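Local coordinates for probable enoyl-CoA hydratase/isomerase (Mycobacterium abscessus, PDB 3SWX), which probably catalyses the hydration or isomerisation of enoyl-CoA thioesters, as crotonase-like enzymes do, at residues 101-105 and 212-216; 206-210 and 261-265; 150-155 and 165-169. Residues are numbered along the deposited sequence.

Interaction 1: 101-105 and 212-216; sequences LSKPL and VQATL
How a loop can be docked on a helix without a direct hydrogen bond between them is illustrated by segment 101-105, the run that leads into strand 105-109, and a turn of helix 209-225, residues 212-216. The helical segment has regular backbone angles, with Leu216 N bonded to Val212 O at 3.1 Å, and the nearest CA pair is Lys103 and Gln213, 5.9 Å apart. Leu101, at phi/psi -62/139, turns the end of its side chain away from the helix. Ser102 (-87/-12) bends the chain so that its carbonyl oxygen faces the helix, with Ser102 O 3.6 Å from Gln213 CG and 3.7 Å from Leu216 CD1. A water donates to this oxygen, Ser102 O, at 2.8 Å and to Gln213 O at 2.6 Å, bridging the backbones. Lys103, extended at -131/163, points its CB away and sends NZ to the carbonyl oxygens of Tyr48 and Leu54; its C lies 3.6 Å from Leu216 CD1. Pro104 (-68/143) supplies the apolar half: its CG meets CG1 of Val212 (chi1 t) at 3.4 Å, and its CD lies 3.9 Å from CD1 of Leu216 (chi1 m, chi2 t). The contact is a buried junction between the sheet and the C-terminal helical part of the crotonase-like fold, and Leu216 also packs on Trp160 of the second subunit. Direct contact is therefore by van der Waals packing, while one water serves two backbone carbonyls that could not bond to each other.

Interaction 2: 206-210 and 261-265; sequences RQAPL and EFVGR
Aromatic and apolar contacts hold the C-terminal tail 261-265 against 206-210, where a loop passes into helix 209-225 with Ala208 at the N-cap position. The touching parts run nearly in the same direction, 16° apart end to end, with CA-CA approaches of 5.6 Å for Ala208 and Phe262 and 5.2 Å for Pro209 and Gly264. The principal contact is CH-pi: Ala208 CB lies 3.8 Å from the centroid of the Phe262 ring and only 6° off its normal. Phe262 adopts chi1 m and chi2 -67°, which lays one face on the alanine while the ring edge reaches the preceding backbone, Phe262 CD2 being 3.3 Å from Arg206 O. Apolar packing continues along the tail. Pro209 CD is 4.1 Å from Phe262 CB, Pro209 CG is 3.8 Å from Gly264 CA, and Leu210 (chi1 m, chi2 t) places CD1 3.9 Å from Arg265 CA. Gly264 has phi/psi 82/31, and a CB there would crowd both Pro209 and the preceding carbonyl. Polar bonds lie outside the pair: Arg265 forms a salt bridge with Glu245, while Asp246 accepts from the backbone N of Val263 and Gly264. Gln207 bonds Thr203. Here the C-terminal tail packs alongside the N-cap and start of helix 209-225, in the helical C-terminal part of a crotonase-like fold and at the interface where Phe262 packs on Asn141 of the second subunit.

Interaction 3: 150-155 and 165-169; sequences ATIRFP and RWMLT
Met167 is the bump of this contact and helix 150-158 provides the hollow, a compact instance of knobs-into-holes packing between successive helices of the crotonase-like domain. The segments are 150-155, helical but kinked where the N of Pro155 makes no bond to the turn before, and 165-169, from the later part of helix 160-167 onward. Their backbones stay apart, the nearest CA pair being Ala150 and Met167 at 8.2 Å, so side chains fill the gap. With chi1 m, chi2 t and chi3 m, Met167 enters a hole lined by Ala150, Thr151, Phe154 and Pro155. Its SD lies 3.6 Å from Ala150 O and 3.8 Å from Ala150 CB, its CE 4.0 Å from Pro155 CG, and its CG 3.6 Å from Phe154 CD2. The sulfur sits obliquely to the Phe154 ring, 5.0 Å from its centroid and 58° off the normal, a Met-aromatic contact. Phe154 (chi1 t) reaches on to Trp166, its CZ 4.1 Å from Trp166 CD1. The helix pair also meets the third subunit, where Thr151 OG1 bonds Asn218 of that subunit; Trp166 NE1 bonds Glu177. No hydrogen bond crosses between the segments: cohesion comes from van der Waals fit, apolar contacts and the Met-aromatic pair.

In the fold
All three contacts share apolar packing without a direct hydrogen bond across them, and differ in detail. Interactions 1 and 3 are buried, their centres about 11 Å and 17 Å from the centre of the chain, whereas interaction 2 is partly buried, its centre about 21 Å out, and includes exposed residues. Interactions 1 and 2 share helix 209-225 and touch through Val212 CG2 and Gln207 CB at 4.1 Å; both also meet the second subunit, while interaction 3 joins two other helices and meets the third. The most central, interaction 1, adds a bridging water to its packing, interaction 2 a CH-pi contact, and interaction 3 a methionine knob.

Interaction 1: 101-105 and 212-216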
loop_
_atom_site.group_PDB
_atom_site.type_symbol
_atom_site.label_atom_id
_atom_site.label_comp_id
_atom_site.label_asym_id
_atom_site.label_seq_id
_atom_site.Cartn_x
_atom_site.Cartn_y
_atom_site.Cartn_z
ATOM N N LEU B 101 13.795 14.872 4.365
ATOM C CA LEU B 101 15.223 14.518 4.355
ATOM C C LEU B 101 15.681 13.907 3.026
ATOM O O LEU B 101 14.984 13.067 2.438
ATOM C CB LEU B 101 15.544 13.539 5.486
ATOM C CG LEU B 101 15.465 14.111 6.904
ATOM C CD1 LEU B 101 15.717 13.010 7.937
ATOM C CD2 LEU B 101 16.472 15.285 7.055
ATOM N N SER B 102 16.869 14.316 2.590
ATOM C CA SER B 102 17.468 13.857 1.330
ATOM C C SER B 102 18.243 12.585 1.516
ATOM O O SER B 102 18.653 11.964 0.541
ATOM C CB SER B 102 18.458 14.906 0.790
ATOM O OG SER B 102 17.775 16.084 0.420
ATOM N N LYS B 103 18.470 12.224 2.774
ATOM C CA LYS B 103 19.278 11.060 3.112
ATOM C C LYS B 103 18.538 10.212 4.135
ATOM O O LYS B 103 17.586 10.692 4.782
ATOM C CB LYS B 103 20.641 11.489 3.650
ATOM C CG LYS B 103 21.430 12.323 2.682
ATOM C CD LYS B 103 22.778 12.667 3.235
ATOM C CE LYS B 103 22.710 13.688 4.349
ATOM N NZ LYS B 103 24.086 14.117 4.727
ATOM N N PRO B 104 18.971 8.950 4.289
ATOM C CA PRO B 104 18.182 7.978 5.046
ATOM C C PRO B 104 18.077 8.259 6.537
ATOM O O PRO B 104 19.019 8.768 7.141
ATOM C CB PRO B 104 18.901 6.658 4.771
ATOM C CG PRO B 104 19.600 6.871 3.477
ATOM C CD PRO B 104 20.062 8.290 3.549
ATOM N N LEU B 105 16.904 7.977 7.093
ATOM C CA LEU B 105 16.664 7.990 8.529
ATOM C C LEU B 105 16.114 6.625 8.967
ATOM O O LEU B 105 15.161 6.102 8.398
ATOM C CB LEU B 105 15.691 9.093 8.911
ATOM C CG LEU B 105 15.366 9.230 10.407
ATOM C CD1 LEU B 105 16.566 9.631 11.297
ATOM C CD2 LEU B 105 14.180 10.213 10.638
ATOM N N VAL B 212 21.788 6.261 -3.430
ATOM C CA VAL B 212 20.889 6.213 -2.274
ATOM C C VAL B 212 19.979 7.451 -2.330
ATOM O O VAL B 212 18.760 7.358 -2.212
ATOM C CB VAL B 212 21.709 6.111 -0.933
ATOM C CG1 VAL B 212 20.819 6.290 0.308
ATOM C CG2 VAL B 212 22.488 4.771 -0.865
ATOM N N GLN B 213 20.584 8.604 -2.578
ATOM C CA GLN B 213 19.855 9.868 -2.615
ATOM C C GLN B 213 18.855 9.894 -3.747
ATOM O O GLN B 213 17.706 10.315 -3.550
ATOM C CB GLN B 213 20.809 11.043 -2.722
ATOM C CG GLN B 213 21.567 11.322 -1.426
ATOM C CD GLN B 213 22.582 12.421 -1.605
ATOM O OE1 GLN B 213 22.395 13.313 -2.440
ATOM N NE2 GLN B 213 23.650 12.386 -0.810
ATOM N N ALA B 214 19.278 9.412 -4.910
ATOM C CA ALA B 214 18.390 9.313 -6.079
ATOM C C ALA B 214 17.194 8.383 -5.810
ATOM O O ALA B 214 16.090 8.652 -6.232
ATOM C CB ALA B 214 19.184 8.861 -7.338
ATOM N N THR B 215 17.439 7.269 -5.135
ATOM C CA THR B 215 16.377 6.340 -4.736
ATOM C C THR B 215 15.284 7.035 -3.879
ATOM O O THR B 215 14.074 6.917 -4.151
ATOM C CB THR B 215 16.978 5.123 -3.976
ATOM O OG1 THR B 215 17.956 4.465 -4.806
ATOM C CG2 THR B 215 15.898 4.130 -3.622
ATOM N N LEU B 216 15.717 7.782 -2.871
ATOM C CA LEU B 216 14.819 8.516 -2.005
ATOM C C LEU B 216 14.106 9.611 -2.786
ATOM O O LEU B 216 12.913 9.750 -2.658
ATOM C CB LEU B 216 15.579 9.118 -0.803
ATOM C CG LEU B 216 15.997 8.135 0.291
ATOM C CD1 LEU B 216 16.864 8.808 1.332
ATOM C CD2 LEU B 216 14.764 7.539 0.954
HETATM O O HOH W 1 17.328 12.242 -1.861
#

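Interaction 2: 206-210 and 261-265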
loop_
_atom_site.group_PDB
_atom_site.type_symbol
_atom_site.label_atom_id
_atom_site.label_comp_id
_atom_site.label_asym_id
_atom_site.label_seq_id
_atom_site.Cartn_x
_atom_site.Cartn_y
_atom_site.Cartn_z
ATOM N N ARG B 206 27.848 1.839 3.001
ATOM C CA ARG B 206 28.784 1.204 2.069
ATOM C C ARG B 206 28.303 1.328 0.609
ATOM O O ARG B 206 29.059 1.038 -0.319
ATOM C CB ARG B 206 28.994 -0.290 2.399
ATOM C CG ARG B 206 29.622 -0.576 3.753
ATOM C CD ARG B 206 30.088 -2.027 3.886
ATOM N NE ARG B 206 28.973 -2.971 3.849
ATOM C CZ ARG B 206 28.213 -3.308 4.898
ATOM N NH1 ARG B 206 27.236 -4.190 4.724
ATOM N NH2 ARG B 206 28.415 -2.781 6.110
ATOM N N GLN B 207 27.052 1.761 0.399
ATOM C CA GLN B 207 26.530 1.918 -0.956
ATOM C C GLN B 207 26.812 3.327 -1.482
ATOM O O GLN B 207 27.249 4.214 -0.737
ATOM C CB GLN B 207 25.034 1.614 -0.989
ATOM C CG GLN B 207 24.658 0.388 -0.145
ATOM C CD GLN B 207 25.477 -0.843 -0.494
ATOM O OE1 GLN B 207 25.664 -1.164 -1.671
ATOM N NE2 GLN B 207 25.952 -1.545 0.523
ATOM N N ALA B 208 26.572 3.527 -2.772
ATOM C CA ALA B 208 26.905 4.803 -3.409
ATOM C C ALA B 208 25.916 5.870 -2.972
ATOM O O ALA B 208 24.746 5.761 -3.322
ATOM C CB ALA B 208 26.877 4.652 -4.920
ATOM N N PRO B 209 26.377 6.903 -2.208
ATOM C CA PRO B 209 25.484 7.916 -1.665
ATOM C C PRO B 209 24.555 8.616 -2.673
ATOM O O PRO B 209 23.391 8.841 -2.340
ATOM C CB PRO B 209 26.434 8.954 -1.042
ATOM C CG PRO B 209 27.670 8.199 -0.716
ATOM C CD PRO B 209 27.774 7.137 -1.786
ATOM N N LEU B 210 25.043 8.964 -3.864
ATOM C CA LEU B 210 24.196 9.668 -4.839
ATOM C C LEU B 210 23.096 8.735 -5.369
ATOM O O LEU B 210 22.030 9.180 -5.756
ATOM C CB LEU B 210 25.029 10.214 -6.014
ATOM C CG LEU B 210 26.151 11.208 -5.721
ATOM C CD1 LEU B 210 26.812 11.611 -7.043
ATOM C CD2 LEU B 210 25.669 12.436 -4.945
ATOM N N GLU B 261 34.767 1.116 -2.927
ATOM C CA GLU B 261 34.852 2.139 -1.874
ATOM C C GLU B 261 34.340 3.455 -2.466
ATOM O O GLU B 261 35.076 4.157 -3.156
ATOM C CB GLU B 261 36.304 2.323 -1.402
ATOM N N PHE B 262 33.078 3.787 -2.219
ATOM C CA PHE B 262 32.465 4.968 -2.853
ATOM C C PHE B 262 32.850 6.263 -2.158
ATOM O O PHE B 262 33.031 6.278 -0.946
ATOM C CB PHE B 262 30.944 4.837 -2.869
ATOM C CG PHE B 262 30.452 3.669 -3.680
ATOM C CD1 PHE B 262 30.621 3.646 -5.062
ATOM C CD2 PHE B 262 29.838 2.600 -3.066
ATOM C CE1 PHE B 262 30.179 2.574 -5.806
ATOM C CE2 PHE B 262 29.366 1.518 -3.812
ATOM C CZ PHE B 262 29.545 1.502 -5.177
ATOM N N VAL B 263 32.946 7.341 -2.935
ATOM C CA VAL B 263 33.309 8.673 -2.415
ATOM C C VAL B 263 32.173 9.698 -2.384
ATOM O O VAL B 263 32.336 10.767 -1.802
ATOM C CB VAL B 263 34.484 9.288 -3.217
ATOM C CG1 VAL B 263 35.714 8.406 -3.082
ATOM C CG2 VAL B 263 34.113 9.476 -4.686
ATOM N N GLY B 264 31.033 9.393 -3.005
ATOM C CA GLY B 264 29.894 10.309 -2.982
ATOM C C GLY B 264 29.971 11.433 -4.010
ATOM O O GLY B 264 29.474 12.535 -3.770
ATOM N N ARG B 265 30.598 11.155 -5.148
ATOM C CA ARG B 265 30.574 12.050 -6.288
ATOM C C ARG B 265 30.857 11.231 -7.547
ATOM O O ARG B 265 31.031 11.742 -8.654
ATOM C CB ARG B 265 31.601 13.177 -6.106
ATOM C CG ARG B 265 32.995 12.698 -5.767
ATOM C CD ARG B 265 33.993 13.828 -5.688
ATOM N NE ARG B 265 35.344 13.281 -5.704
ATOM C CZ ARG B 265 36.032 12.878 -4.635
ATOM N NH1 ARG B 265 35.536 12.971 -3.406
ATOM N NH2 ARG B 265 37.243 12.383 -4.796
ATOM O OXT ARG B 265 30.926 9.994 -7.470
#

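Interaction 3: 150-155 and 165-169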
loop_
_atom_site.group_PDB
_atom_site.type_symbol
_atom_site.label_atom_id
_atom_site.label_comp_id
_atom_site.label_asym_id
_atom_site.label_seq_id
_atom_site.Cartn_x
_atom_site.Cartn_y
_atom_site.Cartn_z
ATOM N N ALA B 150 0.344 10.586 10.569
ATOM C CA ALA B 150 -0.269 9.245 10.604
ATOM C C ALA B 150 -1.452 9.155 9.642
ATOM O O ALA B 150 -1.676 8.127 9.030
ATOM C CB ALA B 150 -0.740 8.850 12.063
ATOM N N THR B 151 -2.227 10.230 9.522
ATOM C CA THR B 151 -3.422 10.196 8.677
ATOM C C THR B 151 -3.079 9.946 7.215
ATOM O O THR B 151 -3.883 9.364 6.487
ATOM C CB THR B 151 -4.236 11.482 8.778
ATOM O OG1 THR B 151 -3.390 12.612 8.502
ATOM C CG2 THR B 151 -4.877 11.596 10.191
ATOM N N ILE B 152 -1.869 10.331 6.821
ATOM C CA ILE B 152 -1.393 10.193 5.452
ATOM C C ILE B 152 -0.627 8.872 5.298
ATOM O O ILE B 152 -0.922 8.078 4.412
ATOM C CB ILE B 152 -0.455 11.367 5.057
ATOM C CG1 ILE B 152 -1.201 12.691 5.140
ATOM C CG2 ILE B 152 0.163 11.144 3.634
ATOM C CD1 ILE B 152 -0.295 13.931 5.221
ATOM N N ARG B 153 0.328 8.635 6.198
ATOM C CA ARG B 153 1.288 7.557 6.023
ATOM C C ARG B 153 0.854 6.212 6.558
ATOM O O ARG B 153 1.315 5.216 6.061
ATOM C CB ARG B 153 2.627 7.944 6.651
ATOM C CG ARG B 153 3.211 9.197 6.003
ATOM C CD ARG B 153 4.300 9.804 6.820
ATOM N NE ARG B 153 4.821 10.987 6.132
ATOM C CZ ARG B 153 5.461 11.993 6.714
ATOM N NH1 ARG B 153 5.649 12.017 8.015
ATOM N NH2 ARG B 153 5.876 13.006 5.974
ATOM N N PHE B 154 0.026 6.183 7.603
ATOM C CA PHE B 154 -0.358 4.923 8.223
ATOM C C PHE B 154 -1.254 4.129 7.237
ATOM O O PHE B 154 -0.988 2.954 6.966
ATOM C CB PHE B 154 -1.021 5.193 9.587
ATOM C CG PHE B 154 -1.008 4.029 10.584
ATOM C CD1 PHE B 154 -0.865 2.721 10.203
ATOM C CD2 PHE B 154 -1.257 4.294 11.925
ATOM C CE1 PHE B 154 -0.921 1.684 11.157
ATOM C CE2 PHE B 154 -1.300 3.285 12.868
ATOM C CZ PHE B 154 -1.124 1.968 12.483
ATOM N N PRO B 155 -2.288 4.774 6.654
ATOM C CA PRO B 155 -3.072 4.074 5.633
ATOM C C PRO B 155 -2.272 3.627 4.403
ATOM O O PRO B 155 -2.539 2.560 3.845
ATOM C CB PRO B 155 -4.145 5.111 5.247
ATOM C CG PRO B 155 -4.251 5.971 6.419
ATOM C CD PRO B 155 -2.838 6.114 6.897
ATOM N N ARG B 165 -8.228 0.709 12.165
ATOM C CA ARG B 165 -8.408 -0.153 13.321
ATOM C C ARG B 165 -7.689 0.415 14.543
ATOM O O ARG B 165 -8.214 0.354 15.671
ATOM C CB ARG B 165 -7.872 -1.554 13.004
ATOM C CG ARG B 165 -7.774 -2.492 14.204
ATOM C CD ARG B 165 -9.111 -2.704 14.830
ATOM N NE ARG B 165 -9.026 -3.542 16.022
ATOM C CZ ARG B 165 -8.917 -3.098 17.269
ATOM N NH1 ARG B 165 -8.825 -1.793 17.537
ATOM N NH2 ARG B 165 -8.872 -3.972 18.260
ATOM N N TRP B 166 -6.492 0.957 14.316
ATOM C CA TRP B 166 -5.696 1.547 15.391
ATOM C C TRP B 166 -5.899 3.054 15.554
ATOM O O TRP B 166 -6.008 3.533 16.690
ATOM C CB TRP B 166 -4.197 1.176 15.240
ATOM C CG TRP B 166 -4.055 -0.304 15.053
ATOM C CD1 TRP B 166 -3.580 -0.951 13.948
ATOM C CD2 TRP B 166 -4.453 -1.334 15.974
ATOM N NE1 TRP B 166 -3.624 -2.315 14.132
ATOM C CE2 TRP B 166 -4.176 -2.579 15.356
ATOM C CE3 TRP B 166 -5.017 -1.327 17.253
ATOM C CZ2 TRP B 166 -4.438 -3.806 15.978
ATOM C CZ3 TRP B 166 -5.290 -2.554 17.870
ATOM C CH2 TRP B 166 -4.983 -3.774 17.235
ATOM N N MET B 167 -5.979 3.812 14.462
ATOM C CA MET B 167 -6.161 5.268 14.597
ATOM C C MET B 167 -7.545 5.688 15.145
ATOM O O MET B 167 -7.651 6.700 15.855
ATOM C CB MET B 167 -5.875 5.985 13.269
ATOM C CG MET B 167 -4.426 5.854 12.789
ATOM S SD MET B 167 -4.043 6.989 11.428
ATOM C CE MET B 167 -5.259 6.470 10.219
ATOM N N LEU B 168 -8.591 4.906 14.879
ATOM C CA LEU B 168 -9.952 5.317 15.276
ATOM C C LEU B 168 -10.322 4.904 16.694
ATOM O O LEU B 168 -11.237 5.479 17.291
ATOM C CB LEU B 168 -11.012 4.804 14.298
ATOM C CG LEU B 168 -10.901 5.219 12.813
ATOM C CD1 LEU B 168 -12.121 4.690 12.060
ATOM C CD2 LEU B 168 -10.811 6.739 12.644
ATOM N N THR B 169 -9.631 3.900 17.214
ATOM C CA THR B 169 -9.934 3.303 18.500
ATOM C C THR B 169 -9.020 3.764 19.637
ATOM O O THR B 169 -9.384 3.640 20.799
ATOM C CB THR B 169 -9.783 1.784 18.422
ATOM O OG1 THR B 169 -8.423 1.464 18.127
ATOM C CG2 THR B 169 -10.725 1.166 17.355
#